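PDB 4ON1: putative metalloprotease II from Bacteroides fragilis, which binds a zinc ion and probably acts as an extracellular metalloendopeptidase related to fragilysin. Local coordinates for residues T56-I61 / Y74-Q79; K81-A86 / R96-G101. All coordinates share one frame; numbering follows the deposited sequence.

Contact 1 (T56-I61 / Y74-Q79)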
loop_
_atom_site.group_PDB
_atom_site.type_symbol
_atom_site.label_atom_id
_atom_site.label_comp_id
_atom_site.label_asym_id
_atom_site.label_seq_id
_atom_site.Cartn_x
_atom_site.Cartn_y
_atom_site.Cartn_z
ATOM N N THR A 56 -8.740 -20.628 -6.504
ATOM C CA THR A 56 -8.394 -19.346 -7.090
ATOM C C THR A 56 -7.067 -19.513 -7.805
ATOM O O THR A 56 -6.330 -20.464 -7.547
ATOM C CB THR A 56 -8.293 -18.229 -6.040
ATOM O OG1 THR A 56 -8.076 -16.973 -6.697
ATOM C CG2 THR A 56 -7.136 -18.500 -5.086
ATOM N N SER A 57 -6.768 -18.610 -8.725
ATOM C CA SER A 57 -5.474 -18.649 -9.381
ATOM C C SER A 57 -4.757 -17.330 -9.132
ATOM O O SER A 57 -5.394 -16.287 -9.073
ATOM C CB SER A 57 -5.631 -18.920 -10.877
ATOM O OG SER A 57 -6.026 -17.747 -11.558
ATOM N N ILE A 58 -3.438 -17.374 -8.964
ATOM C CA ILE A 58 -2.659 -16.143 -8.840
ATOM C C ILE A 58 -1.335 -16.275 -9.580
ATOM O O ILE A 58 -0.900 -17.386 -9.896
ATOM C CB ILE A 58 -2.355 -15.759 -7.368
ATOM C CG1 ILE A 58 -1.375 -16.740 -6.738
ATOM C CG2 ILE A 58 -3.625 -15.650 -6.541
ATOM C CD1 ILE A 58 -0.957 -16.328 -5.336
ATOM N N LYS A 59 -0.707 -15.139 -9.870
ATOM C CA LYS A 59 0.643 -15.159 -10.408
ATOM C C LYS A 59 1.428 -13.986 -9.867
ATOM O O LYS A 59 0.856 -13.023 -9.338
ATOM C CB LYS A 59 0.649 -15.123 -11.935
ATOM C CG LYS A 59 0.102 -13.850 -12.518
ATOM C CD LYS A 59 0.244 -13.839 -14.037
ATOM C CE LYS A 59 -0.377 -15.074 -14.668
ATOM N NZ LYS A 59 -0.357 -15.017 -16.160
ATOM N N ALA A 60 2.746 -14.080 -9.988
ATOM C CA ALA A 60 3.630 -13.006 -9.571
ATOM C C ALA A 60 3.399 -11.767 -10.427
ATOM O O ALA A 60 3.116 -11.873 -11.618
ATOM C CB ALA A 60 5.080 -13.452 -9.666
ATOM N N ILE A 61 3.520 -10.594 -9.817
ATOM C CA ILE A 61 3.376 -9.327 -10.536
ATOM C C ILE A 61 4.726 -8.859 -11.049
ATOM O O ILE A 61 5.687 -8.759 -10.282
ATOM C CB ILE A 61 2.781 -8.223 -9.647
ATOM C CG1 ILE A 61 1.386 -8.628 -9.167
ATOM C CG2 ILE A 61 2.719 -6.897 -10.410
ATOM C CD1 ILE A 61 0.737 -7.598 -8.271
ATOM N N TYR A 74 7.811 -9.637 -2.740
ATOM C CA TYR A 74 7.141 -9.992 -3.982
ATOM C C TYR A 74 5.628 -9.798 -3.882
ATOM O O TYR A 74 5.024 -10.006 -2.829
ATOM C CB TYR A 74 7.488 -11.433 -4.375
ATOM C CG TYR A 74 8.979 -11.673 -4.542
ATOM C CD1 TYR A 74 9.663 -11.179 -5.649
ATOM C CD2 TYR A 74 9.704 -12.373 -3.584
ATOM C CE1 TYR A 74 11.026 -11.389 -5.805
ATOM C CE2 TYR A 74 11.070 -12.587 -3.728
ATOM C CZ TYR A 74 11.721 -12.095 -4.839
ATOM O OH TYR A 74 13.070 -12.312 -4.986
ATOM N N LEU A 75 5.033 -9.351 -4.981
ATOM C CA LEU A 75 3.596 -9.141 -5.047
ATOM C C LEU A 75 2.968 -10.187 -5.957
ATOM O O LEU A 75 3.599 -10.660 -6.902
ATOM C CB LEU A 75 3.272 -7.732 -5.558
ATOM C CG LEU A 75 3.805 -6.546 -4.753
ATOM C CD1 LEU A 75 3.318 -5.221 -5.338
ATOM C CD2 LEU A 75 3.368 -6.661 -3.303
ATOM N N PHE A 76 1.722 -10.544 -5.664
ATOM C CA PHE A 76 0.997 -11.531 -6.451
ATOM C C PHE A 76 -0.422 -11.036 -6.631
ATOM O O PHE A 76 -0.915 -10.280 -5.797
ATOM C CB PHE A 76 0.993 -12.900 -5.766
ATOM C CG PHE A 76 2.355 -13.395 -5.377
ATOM C CD1 PHE A 76 3.031 -14.304 -6.183
ATOM C CD2 PHE A 76 2.951 -12.972 -4.193
ATOM C CE1 PHE A 76 4.285 -14.778 -5.826
ATOM C CE2 PHE A 76 4.206 -13.436 -3.826
ATOM C CZ PHE A 76 4.875 -14.341 -4.645
ATOM N N GLU A 77 -1.073 -11.449 -7.714
ATOM C CA GLU A 77 -2.464 -11.084 -7.936
ATOM C C GLU A 77 -3.245 -12.157 -8.693
ATOM O O GLU A 77 -2.679 -12.953 -9.452
ATOM C CB GLU A 77 -2.557 -9.757 -8.696
ATOM C CG GLU A 77 -2.087 -9.831 -10.139
ATOM C CD GLU A 77 -2.107 -8.473 -10.829
ATOM O OE1 GLU A 77 -2.678 -7.517 -10.260
ATOM O OE2 GLU A 77 -1.543 -8.363 -11.940
ATOM N N GLY A 78 -4.552 -12.165 -8.455
ATOM C CA GLY A 78 -5.495 -13.020 -9.152
ATOM C C GLY A 78 -5.627 -12.652 -10.611
ATOM O O GLY A 78 -5.441 -11.493 -10.987
ATOM N N GLN A 79 -5.948 -13.641 -11.436
ATOM C CA GLN A 79 -5.977 -13.446 -12.878
ATOM C C GLN A 79 -7.178 -12.712 -13.451
ATOM O O GLN A 79 -7.011 -11.753 -14.204
ATOM C CB GLN A 79 -5.859 -14.808 -13.553
ATOM C CG GLN A 79 -4.437 -15.261 -13.570
ATOM C CD GLN A 79 -3.518 -14.102 -13.873
ATOM O OE1 GLN A 79 -2.811 -13.612 -12.997
ATOM N NE2 GLN A 79 -3.519 -13.657 -15.126
HETATM O O HOH W 1 6.413 -8.899 -7.525
#
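The Phe76 ring meets Lys59 edge-on, with the Lys59 carbonyl carbon close to the ring plane, whereas Ala60 CA and Ile58 CD1 come in obliquely. CD1 of the Phe76 ring lies 3.7 Å from Ala60 CA. Ile58 brings its CD1 to within 4.0 Å of Phe76 CB, so Ile58, Ala60 and Phe76 form an apolar patch on one face of the hairpin made by strands 52-68 and 71-78.

On the face of Lys59 and Glu77, the flat carboxylate of Glu77 is met by Ile61. The Ile61 side chain lies across that of Glu77 at about a right angle, its CG1 3.8 Å from Glu77 CG, and its CD1 is 3.7 Å from Leu75 CB; an aliphatic side chain thus packs against the carboxylate-bearing arm. Glu77 OE1 has a weak, long ion pair with Lys232. The Gln79 side chain crosses that of Lys59 at about a right angle, but Gln79 is poorly ordered and its placement carries little weight. Ser57 OG is hydrogen-bonded to Asp82 OD2, which also accepts from Gln79 N.

Between the strands, Lys59 and Glu77 form an antiparallel hydrogen-bonded pair: Lys59 N to Glu77 O and Glu77 N to Lys59 O are both 3.0 Å. Ile61 N continues the ladder to Leu75 O at 2.9 Å, from above the carbonyl plane.

Backbone bonds therefore fix the pairing, while the side chains divide by face: Ile58 and Phe76, both buried, lie on the apolar side with Ala60, and the partly exposed Lys59 and Glu77 on the other. At Ile61 the return bond is replaced by a water, which accepts from Leu75 N and donates to Ile61 O.

Contact 2 (K81-A86 / R96-G101)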
loop_
_atom_site.group_PDB
_atom_site.type_symbol
_atom_site.label_atom_id
_atom_site.label_comp_id
_atom_site.label_asym_id
_atom_site.label_seq_id
_atom_site.Cartn_x
_atom_site.Cartn_y
_atom_site.Cartn_z
ATOM N N LYS A 81 -11.332 -11.748 -12.325
ATOM C CA LYS A 81 -12.493 -11.792 -11.430
ATOM C C LYS A 81 -12.125 -12.467 -10.108
ATOM O O LYS A 81 -12.914 -12.489 -9.163
ATOM C CB LYS A 81 -13.686 -12.470 -12.107
ATOM C CG LYS A 81 -14.146 -11.709 -13.339
ATOM C CD LYS A 81 -15.404 -12.288 -13.944
ATOM C CE LYS A 81 -15.722 -11.591 -15.257
ATOM N NZ LYS A 81 -16.907 -12.181 -15.933
ATOM N N ASP A 82 -10.920 -13.031 -10.075
ATOM C CA ASP A 82 -10.371 -13.695 -8.910
ATOM C C ASP A 82 -10.382 -12.681 -7.774
ATOM O O ASP A 82 -10.791 -12.985 -6.652
ATOM C CB ASP A 82 -8.947 -14.180 -9.193
ATOM C CG ASP A 82 -8.914 -15.477 -9.981
ATOM O OD1 ASP A 82 -9.990 -16.071 -10.203
ATOM O OD2 ASP A 82 -7.809 -15.889 -10.395
ATOM N N SER A 83 -9.929 -11.471 -8.100
ATOM C CA SER A 83 -9.843 -10.362 -7.156
ATOM C C SER A 83 -9.129 -10.772 -5.870
ATOM O O SER A 83 -9.668 -10.627 -4.769
ATOM C CB SER A 83 -11.241 -9.822 -6.841
ATOM O OG SER A 83 -11.169 -8.556 -6.208
ATOM N N ILE A 84 -7.918 -11.297 -6.024
ATOM C CA ILE A 84 -7.076 -11.646 -4.886
ATOM C C ILE A 84 -5.673 -11.046 -5.048
ATOM O O ILE A 84 -5.166 -10.941 -6.163
ATOM C CB ILE A 84 -7.006 -13.189 -4.716
ATOM C CG1 ILE A 84 -5.999 -13.598 -3.639
ATOM C CG2 ILE A 84 -6.663 -13.858 -6.028
ATOM C CD1 ILE A 84 -6.033 -15.078 -3.314
ATOM N N ASN A 85 -5.064 -10.642 -3.936
ATOM C CA ASN A 85 -3.679 -10.189 -3.914
ATOM C C ASN A 85 -2.938 -10.907 -2.806
ATOM O O ASN A 85 -3.551 -11.330 -1.826
ATOM C CB ASN A 85 -3.575 -8.674 -3.690
ATOM C CG ASN A 85 -4.021 -7.867 -4.897
ATOM O OD1 ASN A 85 -5.043 -7.178 -4.857
ATOM N ND2 ASN A 85 -3.259 -7.956 -5.981
ATOM N N ALA A 86 -1.620 -11.025 -2.952
ATOM C CA ALA A 86 -0.788 -11.596 -1.902
ATOM C C ALA A 86 0.558 -10.914 -1.889
ATOM O O ALA A 86 0.972 -10.307 -2.880
ATOM C CB ALA A 86 -0.619 -13.110 -2.090
ATOM N N ARG A 96 -4.926 -10.968 0.469
ATOM C CA ARG A 96 -6.098 -10.114 0.534
ATOM C C ARG A 96 -7.107 -10.603 -0.485
ATOM O O ARG A 96 -6.778 -10.760 -1.663
ATOM C CB ARG A 96 -5.725 -8.647 0.279
ATOM C CG ARG A 96 -6.914 -7.709 0.293
ATOM C CD ARG A 96 -6.488 -6.260 0.207
ATOM N NE ARG A 96 -5.835 -5.817 1.433
ATOM C CZ ARG A 96 -5.438 -4.572 1.661
ATOM N NH1 ARG A 96 -5.636 -3.634 0.744
ATOM N NH2 ARG A 96 -4.851 -4.265 2.809
ATOM N N LEU A 97 -8.331 -10.867 -0.039
ATOM C CA LEU A 97 -9.364 -11.284 -0.972
ATOM C C LEU A 97 -10.767 -10.954 -0.478
ATOM O O LEU A 97 -10.952 -10.475 0.643
ATOM C CB LEU A 97 -9.235 -12.781 -1.262
ATOM C CG LEU A 97 -8.953 -13.731 -0.098
ATOM C CD1 LEU A 97 -10.156 -13.875 0.801
ATOM C CD2 LEU A 97 -8.525 -15.091 -0.621
ATOM N N GLN A 98 -11.752 -11.211 -1.330
ATOM C CA GLN A 98 -13.137 -10.930 -0.992
ATOM C C GLN A 98 -13.822 -12.139 -0.371
ATOM O O GLN A 98 -13.796 -13.236 -0.931
ATOM C CB GLN A 98 -13.901 -10.472 -2.234
ATOM C CG GLN A 98 -13.287 -9.255 -2.909
ATOM C CD GLN A 98 -14.001 -7.969 -2.536
ATOM O OE1 GLN A 98 -14.700 -7.903 -1.523
ATOM N NE2 GLN A 98 -13.828 -6.938 -3.356
ATOM N N ARG A 99 -14.440 -11.922 0.787
ATOM C CA ARG A 99 -15.266 -12.934 1.432
ATOM C C ARG A 99 -16.605 -12.317 1.799
ATOM O O ARG A 99 -16.657 -11.382 2.598
ATOM C CB ARG A 99 -14.601 -13.486 2.693
ATOM C CG ARG A 99 -13.218 -14.083 2.499
ATOM C CD ARG A 99 -13.287 -15.483 1.929
ATOM N NE ARG A 99 -13.912 -16.416 2.864
ATOM C CZ ARG A 99 -14.913 -17.226 2.542
ATOM N NH1 ARG A 99 -15.386 -17.222 1.305
ATOM N NH2 ARG A 99 -15.431 -18.040 3.450
ATOM N N GLY A 100 -17.679 -12.836 1.213
ATOM C CA GLY A 100 -19.016 -12.360 1.517
ATOM C C GLY A 100 -19.199 -10.876 1.255
ATOM O O GLY A 100 -19.924 -10.196 1.982
ATOM N N GLY A 101 -18.535 -10.372 0.219
ATOM C CA GLY A 101 -18.609 -8.962 -0.117
ATOM C C GLY A 101 -17.620 -8.080 0.625
ATOM O O GLY A 101 -17.444 -6.912 0.274
HETATM O O HOH W 2 -7.543 -8.269 -3.328
#
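Ile84 and Leu97 lie side by side and point the same way, with Ile84 CD1 3.7 Å from Leu97 CD2. The Ile84 chain is extended: its second torsion sets CD1 anti to CA (chi2 172°), carrying that methyl out from the backbone to meet the Leu97 branch. CG1 of Ile84, nearer the backbone, rests 3.5 Å from Arg96 O.

On the other face stand Asn85 and Arg96, joined through their backbones as an antiparallel hydrogen-bonded pair. Asn85 N reaches Arg96 O at 2.8 Å, in the carbonyl plane, and Arg96 N returns a nearly straight bond of 2.7 Å to Asn85 O. A water lies 3.1 Å from both Asn85 OD1 and Arg96 O. The Arg96 chain starts out extended, then bends at chi3 (-70°) and leads away from Asn85 to a salt bridge with Asp105.

This is the hairpin of strands 84-88 and 92-99. Strand 71-78 flanks it beside 84-88, and strand 102-109 beside 92-99. Ile84 also touches Thr56 and Ile58 of strand 52-68, and Leu97 touches Tyr106, while helix 217-230 meets the Asn85 and Arg96 face through Gln225 and Ser222.

How the contacts relate
Contacts 1 and 2 each pair the two strands of a hairpin, and the hairpins follow one another in the N-terminal fragilysin-like region, away from the zinc site, their centres about 11 Å apart. Strands 71-78 and 84-88 are sheet neighbours and splice them together: Gly78 N lies 2.7 Å from Ile84 O, a probable hydrogen bond. Both are partly buried; helix 217-230 meets Ile61 and Leu75 in contact 1 but Asn85 and Arg96 in contact 2. Contact 1 is the larger, burying 548 Å² against 256 Å², and includes an aromatic ring; contact 2 has a single aliphatic pair, with exposed Ser83 and Gln98 at its margin. Arg96 finds its charged partner on neighbouring strand 102-109, Glu77 outside the hairpins.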